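Local coordinates for protein alcohol dehydrogenase (Thermus sp., PDB 4CPD) that probably oxidises alcohols to carbonyl compounds, or runs the reverse reaction, with NAD as coenzyme and zinc bound to the protein, at residues D300-L303 against A304-S308. Residues are numbered along the deposited sequence; the frame is centred on the assembly and turned at random.
Sequences DAVL and ALLAS
Val302 and Leu306 meet one turn apart on the helix 295-307, their side chains side by side and pointing the same way. Leu306 can be followed outward from the backbone. Its CB sits beside two carbonyl oxygens of the preceding turn, 3.6 Å from Leu303 O and little farther from Val302 O. With CG turned opposite the carbonyl carbon and beside the backbone N (chi1 -71°), the branch point leans back along the helix, and CG lies 3.4 Å from Val302 O. At the tip, CD1 reaches CG1 of Val302 at 4.0 Å and, more loosely, CD2 of Leu303, the i to i+3 neighbour, at 4.4 Å. The Val302-Leu306 pairing, i to i+4, is a worked example of ordinary alpha-helical packing, here on a helix that follows strand 286-290, the outermost strand, within this chain, of the parallel sheet of the NAD-binding Rossmann-type domain. The buried face carrying Val302 and Leu306 rests on Leu154 of helix 153-163, while Leu142 and Pro313 also touch Leu306. Were Leu306 cut back to an alanine, Val302 CG1 is likely to lose this neighbour one turn on, and a gap to open towards Leu154 and Pro313. The same Val302 O accepts a hydrogen bond from Leu306 N at 2.9 Å. The next bond is straighter, Ala307 N to Leu303 O at 2.8 Å with an N-H...O angle of 171°. Ala304 N bonds to Asp300 O and Leu305 N to Ala301 O, each at 3.1 Å. Asp300 OD1 forms a salt bridge with Arg136 NE.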
ATOM      1  N   ASP A 300      -2.516 -18.942  12.861  1.00 36.55           N
ATOM      2  CA  ASP A 300      -3.380 -19.379  13.971  1.00 37.12           C
ATOM      3  C   ASP A 300      -4.852 -19.209  13.605  1.00 36.29           C
ATOM      4  O   ASP A 300      -5.659 -20.105  13.869  1.00 34.98           O
ATOM      5  CB  ASP A 300      -3.024 -18.660  15.273  1.00 39.11           C
ATOM      6  CG  ASP A 300      -1.613 -19.022  15.767  1.00 46.63           C
ATOM      7  OD1 ASP A 300      -1.352 -20.216  15.991  1.00 51.76           O
ATOM      8  OD2 ASP A 300      -0.726 -18.137  15.877  1.00 53.95           O
ATOM      9  N   ALA A 301      -5.180 -18.089  12.959  1.00 33.12           N
ATOM     10  CA  ALA A 301      -6.546 -17.826  12.534  1.00 31.45           C
ATOM     11  C   ALA A 301      -6.947 -18.764  11.435  1.00 32.45           C
ATOM     12  O   ALA A 301      -8.076 -19.214  11.392  1.00 31.92           O
ATOM     13  CB  ALA A 301      -6.698 -16.407  12.061  1.00 30.14           C
ATOM     14  N   VAL A 302      -6.022 -19.056  10.532  1.00 34.88           N
ATOM     15  CA  VAL A 302      -6.341 -19.937   9.405  1.00 35.57           C
ATOM     16  C   VAL A 302      -6.678 -21.335   9.928  1.00 33.84           C
ATOM     17  O   VAL A 302      -7.694 -21.902   9.596  1.00 32.30           O
ATOM     18  CB  VAL A 302      -5.187 -19.966   8.390  1.00 34.38           C
ATOM     19  CG1 VAL A 302      -5.377 -21.078   7.374  1.00 34.50           C
ATOM     20  CG2 VAL A 302      -5.105 -18.621   7.688  1.00 34.33           C
ATOM     21  N   LEU A 303      -5.829 -21.853  10.792  1.00 34.54           N
ATOM     22  CA  LEU A 303      -6.102 -23.122  11.460  1.00 36.79           C
ATOM     23  C   LEU A 303      -7.492 -23.162  12.161  1.00 39.97           C
ATOM     24  O   LEU A 303      -8.241 -24.132  12.033  1.00 43.72           O
ATOM     25  CB  LEU A 303      -5.003 -23.444  12.485  1.00 33.87           C
ATOM     26  CG  LEU A 303      -3.647 -23.813  11.888  1.00 35.11           C
ATOM     27  CD1 LEU A 303      -2.559 -24.019  12.942  1.00 35.33           C
ATOM     28  CD2 LEU A 303      -3.757 -25.061  11.042  1.00 38.83           C
ATOM     29  N   ALA A 304      -7.837 -22.132  12.912  1.00 38.16           N
ATOM     30  CA  ALA A 304      -9.132 -22.118  13.560  1.00 36.58           C
ATOM     31  C   ALA A 304     -10.264 -22.234  12.497  1.00 37.35           C
ATOM     32  O   ALA A 304     -11.272 -22.886  12.720  1.00 33.51           O
ATOM     33  CB  ALA A 304      -9.283 -20.860  14.431  1.00 33.89           C
ATOM     34  N   LEU A 305     -10.079 -21.614  11.343  1.00 38.93           N
ATOM     35  CA  LEU A 305     -11.089 -21.664  10.308  1.00 41.98           C
ATOM     36  C   LEU A 305     -11.152 -23.071   9.678  1.00 44.01           C
ATOM     37  O   LEU A 305     -12.243 -23.582   9.341  1.00 42.87           O
ATOM     38  CB  LEU A 305     -10.830 -20.605   9.224  1.00 42.88           C
ATOM     39  CG  LEU A 305     -11.128 -19.144   9.543  1.00 41.91           C
ATOM     40  CD1 LEU A 305     -10.568 -18.278   8.443  1.00 44.07           C
ATOM     41  CD2 LEU A 305     -12.604 -18.870   9.624  1.00 47.18           C
ATOM     42  N   LEU A 306      -9.984 -23.680   9.506  1.00 41.60           N
ATOM     43  CA  LEU A 306      -9.911 -25.001   8.910  1.00 40.48           C
ATOM     44  C   LEU A 306     -10.558 -26.012   9.858  1.00 39.67           C
ATOM     45  O   LEU A 306     -11.415 -26.800   9.473  1.00 41.32           O
ATOM     46  CB  LEU A 306      -8.464 -25.368   8.661  1.00 38.94           C
ATOM     47  CG  LEU A 306      -7.780 -24.601   7.536  1.00 38.79           C
ATOM     48  CD1 LEU A 306      -6.299 -24.945   7.512  1.00 39.56           C
ATOM     49  CD2 LEU A 306      -8.388 -24.953   6.193  1.00 38.60           C
ATOM     50  N   ALA A 307     -10.170 -25.932  11.116  1.00 38.03           N
ATOM     51  CA  ALA A 307     -10.662 -26.860  12.112  1.00 40.52           C
ATOM     52  C   ALA A 307     -12.174 -26.801  12.214  1.00 42.88           C
ATOM     53  O   ALA A 307     -12.807 -27.797  12.513  1.00 51.02           O
ATOM     54  CB  ALA A 307     -10.011 -26.621  13.479  1.00 36.98           C
ATOM     55  N   SER A 308     -12.760 -25.654  11.927  1.00 41.92           N
ATOM     56  CA  SER A 308     -14.177 -25.499  12.127  1.00 40.52           C
ATOM     57  C   SER A 308     -14.938 -25.727  10.852  1.00 40.02           C
ATOM     58  O   SER A 308     -16.129 -25.480  10.801  1.00 40.46           O
ATOM     59  CB  SER A 308     -14.461 -24.097  12.640  1.00 41.78           C
ATOM     60  OG  SER A 308     -14.228 -23.133  11.627  1.00 41.62           O
TER